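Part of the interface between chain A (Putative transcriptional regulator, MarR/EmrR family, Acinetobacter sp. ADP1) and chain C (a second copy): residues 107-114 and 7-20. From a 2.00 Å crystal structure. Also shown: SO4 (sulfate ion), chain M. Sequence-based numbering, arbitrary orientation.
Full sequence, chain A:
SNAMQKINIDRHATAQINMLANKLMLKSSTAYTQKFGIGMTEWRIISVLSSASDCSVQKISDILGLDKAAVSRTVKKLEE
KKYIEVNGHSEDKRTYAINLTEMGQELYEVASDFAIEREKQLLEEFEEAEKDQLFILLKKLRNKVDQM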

# COMPACT_ATOMS: atom_id res chain seq x y z
N LEU A 107 13.72 1.57 16.65
CA LEU A 107 12.88 2.75 16.45
C LEU A 107 11.46 2.37 16.00
O LEU A 107 10.49 2.93 16.50
N TYR A 108 11.36 1.44 15.06
CA TYR A 108 10.06 1.01 14.56
C TYR A 108 9.23 0.36 15.67
O TYR A 108 8.05 0.66 15.85
N GLU A 109 9.85 -0.54 16.41
CA GLU A 109 9.14 -1.24 17.47
C GLU A 109 8.75 -0.31 18.62
O GLU A 109 7.63 -0.38 19.14
N VAL A 110 9.68 0.55 19.03
CA VAL A 110 9.40 1.41 20.18
C VAL A 110 8.31 2.42 19.85
O VAL A 110 7.35 2.62 20.62
N ALA A 111 8.43 3.06 18.69
CA ALA A 111 7.44 4.05 18.28
C ALA A 111 6.06 3.40 18.08
O ALA A 111 5.03 3.98 18.42
N SER A 112 6.05 2.17 17.56
CA SER A 112 4.78 1.43 17.45
C SER A 112 4.21 1.12 18.83
O SER A 112 3.01 1.31 19.07
N ASP A 113 5.07 0.64 19.72
CA ASP A 113 4.64 0.25 21.06
C ASP A 113 4.08 1.46 21.80
O ASP A 113 3.08 1.35 22.51
N PHE A 114 4.71 2.62 21.61
CA PHE A 114 4.25 3.86 22.21
C PHE A 114 2.90 4.35 21.70
O PHE A 114 2.20 5.07 22.40
N ILE C 7 10.28 -6.51 21.40
CA ILE C 7 8.97 -5.91 21.68
C ILE C 7 7.86 -6.58 20.87
O ILE C 7 8.00 -6.80 19.66
N ASN C 8 6.77 -6.92 21.54
CA ASN C 8 5.70 -7.68 20.91
C ASN C 8 4.64 -6.79 20.28
O ASN C 8 3.93 -6.05 20.97
N ILE C 9 4.53 -6.86 18.96
CA ILE C 9 3.54 -6.07 18.24
C ILE C 9 2.59 -6.99 17.45
O ILE C 9 1.93 -6.57 16.51
N ASP C 10 2.53 -8.25 17.88
CA ASP C 10 1.62 -9.23 17.30
C ASP C 10 0.17 -8.76 17.31
O ASP C 10 -0.58 -9.03 16.37
N ARG C 11 -0.24 -8.08 18.38
CA ARG C 11 -1.62 -7.64 18.50
C ARG C 11 -1.73 -6.15 18.19
O ARG C 11 -2.67 -5.49 18.62
N HIS C 12 -0.77 -5.65 17.42
CA HIS C 12 -0.80 -4.26 16.95
C HIS C 12 -1.33 -4.26 15.51
O HIS C 12 -0.60 -4.61 14.57
N ALA C 13 -2.60 -3.88 15.35
CA ALA C 13 -3.27 -3.99 14.06
C ALA C 13 -2.59 -3.17 12.99
O ALA C 13 -2.34 -3.66 11.89
N THR C 14 -2.30 -1.91 13.31
CA THR C 14 -1.61 -1.05 12.37
C THR C 14 -0.27 -1.66 11.92
O THR C 14 0.01 -1.74 10.72
N ALA C 15 0.52 -2.12 12.88
CA ALA C 15 1.83 -2.70 12.57
C ALA C 15 1.70 -3.95 11.72
O ALA C 15 2.40 -4.10 10.73
N GLN C 16 0.80 -4.85 12.12
CA GLN C 16 0.60 -6.07 11.36
C GLN C 16 0.17 -5.76 9.92
O GLN C 16 0.67 -6.35 8.96
N ILE C 17 -0.79 -4.84 9.79
CA ILE C 17 -1.34 -4.53 8.48
C ILE C 17 -0.28 -3.85 7.61
O ILE C 17 -0.17 -4.12 6.41
N ASN C 18 0.52 -2.98 8.22
CA ASN C 18 1.58 -2.30 7.48
C ASN C 18 2.71 -3.21 7.03
O ASN C 18 3.20 -3.08 5.91
N MSE C 19 3.10 -4.17 7.85
CA MSE C 19 4.16 -5.08 7.44
C MSE C 19 3.68 -6.04 6.37
O MSE C 19 4.42 -6.40 5.46
N LEU C 20 2.42 -6.46 6.50
CA LEU C 20 1.79 -7.29 5.48
C LEU C 20 1.76 -6.52 4.17
O LEU C 20 2.27 -6.98 3.16

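What holds the start of the chain C stretch against the helix of chain A? Ile C7 gives up more surface here than any other residue, 99 Å², and its CA-to-CB bond points toward the helix. With chi1 m and chi2 t the side chain is extended, so that CD1 comes to 3.7 Å from CG2 of Val A110 and to 4.0 Å from CB of Glu A109. The other branch is used as well: CG2 of Ile C7 lies 3.8 Å from CG of Asp A113. One isoleucine thus spans three residues of the helix, although Val A110, chi1 t, has its CA-to-CB bond directed away and reaches the contact through a methyl group. Glu A109 starts toward chain C and, with chi1 m and chi2 t, runs out along Ile C7; its OE2 stops 4.0 Å from Ile C7 N, a proximity rather than a hydrogen bond.

How does Tyr A108 reach chain C when its CA-to-CB bond points sideways? Chi1 is t, and the long side chain carries the ring across, burying 71 Å². CE2 meets CD1 of Ile C9 at 4.1 Å and SE of Met C19, a selenomethionine, at 4.2 Å. The selenium lies 5.4 Å from the ring centroid in an oblique position, 69° off the ring normal. Beyond the ring, Tyr A108 OH settles against the chain C helix, 3.6 Å from CG of Met C19 and 4.0 Å from CB of Ala C15. The hydroxyl makes no hydrogen bond to the chain C stretch, so this part of the contact rests on close packing. Met C19, in the m, t, m conformation, lies alongside the tyrosine, in contact with both its ring and its hydroxyl.

What fills the space between these two anchors? Ile C9, chi1 p and chi2 t, points toward chain A and sends CD1 to the tyrosine, while its CG2 lies 4.2 Å from CB of Ser A112. That serine also faces chain C, but its hydroxyl turns back to its own helix: with chi1 m, OG donates to Tyr A108 O at 2.7 Å. What it offers across the contact is therefore its CB and its backbone carbonyl.

Where is the polar link across the contact? His C12, chi1 t, directs NE2 to Ser A112 O at 3.1 Å; the angle of 128° makes this a weak hydrogen bond, with the carbonyl oxygen near the plane of the imidazole at its edge. The other ring nitrogen, ND1, caps the chain C helix, accepting from Ala C15 N at 3.0 Å, so one side chain caps its own helix and also makes the weak bond to chain A. Nearby, Gln C16 NE2 donates to Ile C9 O at 2.9 Å, tying the turn to the helix. The sulfate, probably from the crystallisation liquor, plays no part in the contact: it is held by Arg C11, whose NH2 donates to O3 at 2.6 Å.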

# COMPACT_ATOMS: atom_id res chain seq x y z
CB LEU A 107 13.51 3.69 15.43
CG LEU A 107 12.66 4.91 15.06
CD1 LEU A 107 12.40 5.79 16.27
CD2 LEU A 107 13.33 5.72 13.96
CB TYR A 108 10.22 0.01 13.40
CG TYR A 108 8.90 -0.46 12.82
CD1 TYR A 108 8.08 0.42 12.13
CD2 TYR A 108 8.47 -1.77 12.97
CE1 TYR A 108 6.86 0.01 11.60
CE2 TYR A 108 7.25 -2.19 12.45
CZ TYR A 108 6.45 -1.30 11.77
OH TYR A 108 5.25 -1.70 11.23
CB GLU A 109 9.99 -2.39 17.97
CG GLU A 109 10.38 -3.35 16.87
CD GLU A 109 11.32 -4.44 17.34
OE1 GLU A 109 11.52 -5.41 16.59
OE2 GLU A 109 11.84 -4.31 18.47
CB VAL A 110 10.67 2.12 20.70
CG1 VAL A 110 10.30 3.15 21.76
CG2 VAL A 110 11.64 1.11 21.27
CB ALA A 111 7.89 4.77 17.03
CB SER A 112 4.96 0.13 16.68
OG SER A 112 5.39 0.38 15.36
CB ASP A 113 5.79 -0.39 21.84
CG ASP A 113 5.31 -1.14 23.08
OD1 ASP A 113 4.23 -1.78 23.00
OD2 ASP A 113 6.01 -1.08 24.12
CB PHE A 114 5.31 4.96 22.03
CG PHE A 114 6.28 5.06 23.17
CD1 PHE A 114 6.98 3.94 23.60
CD2 PHE A 114 6.48 6.27 23.83
CE1 PHE A 114 7.88 4.03 24.66
CE2 PHE A 114 7.38 6.36 24.88
CZ PHE A 114 8.07 5.26 25.30
CB ILE C 7 8.98 -4.38 21.42
CG1 ILE C 7 10.03 -3.70 22.31
CG2 ILE C 7 7.61 -3.78 21.69
CD1 ILE C 7 10.27 -2.25 21.98
CB ASN C 8 5.05 -8.65 21.90
CG ASN C 8 4.04 -9.57 21.24
OD1 ASN C 8 3.07 -9.11 20.64
ND2 ASN C 8 4.26 -10.87 21.35
CB ILE C 9 4.19 -5.01 17.31
CG1 ILE C 9 5.27 -5.64 16.44
CG2 ILE C 9 4.78 -3.86 18.13
CD1 ILE C 9 5.94 -4.62 15.51
CB ASP C 10 1.71 -10.56 18.06
CG ASP C 10 3.07 -11.20 17.94
OD1 ASP C 10 3.93 -10.65 17.21
OD2 ASP C 10 3.28 -12.25 18.59
CB ARG C 11 -2.17 -7.94 19.89
CG ARG C 11 -1.89 -9.36 20.37
CD ARG C 11 -2.77 -10.38 19.68
NE ARG C 11 -4.18 -10.24 20.07
CZ ARG C 11 -5.14 -11.11 19.75
NH1 ARG C 11 -4.85 -12.19 19.03
NH2 ARG C 11 -6.39 -10.89 20.15
CB HIS C 12 0.62 -3.69 17.02
CG HIS C 12 0.68 -2.20 16.90
ND1 HIS C 12 0.26 -1.52 15.78
CD2 HIS C 12 1.17 -1.25 17.75
CE1 HIS C 12 0.46 -0.22 15.95
NE2 HIS C 12 1.01 -0.03 17.13
CB ALA C 13 -4.73 -3.59 14.18
CB THR C 14 -1.39 0.35 12.96
OG1 THR C 14 -2.66 0.98 13.15
CG2 THR C 14 -0.55 1.20 12.03
CB ALA C 15 2.60 -3.02 13.86
CB GLN C 16 -0.46 -6.95 12.02
CG GLN C 16 0.00 -7.66 13.28
CD GLN C 16 1.36 -8.31 13.11
OE1 GLN C 16 1.62 -9.02 12.12
NE2 GLN C 16 2.23 -8.08 14.07
CB ILE C 17 -2.58 -3.65 8.59
CG1 ILE C 17 -3.77 -4.53 9.02
CG2 ILE C 17 -2.88 -2.97 7.25
CD1 ILE C 17 -4.94 -3.74 9.50
CB ASN C 18 2.08 -1.05 8.22
CG ASN C 18 1.33 0.19 7.80
OD1 ASN C 18 1.75 0.91 6.89
ND2 ASN C 18 0.18 0.41 8.41
CB MSE C 19 4.69 -5.83 8.64
CG MSE C 19 5.43 -4.92 9.58
SE MSE C 19 6.46 -5.96 10.81
CE MSE C 19 5.00 -6.47 12.03
CB LEU C 20 0.36 -7.62 5.90
CG LEU C 20 -0.53 -8.28 4.84
CD1 LEU C 20 0.04 -9.62 4.36
CD2 LEU C 20 -1.95 -8.46 5.41
S SO4 M . -6.23 -7.86 22.11
O1 SO4 M . -7.01 -7.08 23.08
O2 SO4 M . -5.27 -8.70 22.82
O3 SO4 M . -7.13 -8.70 21.34
O4 SO4 M . -5.51 -6.96 21.22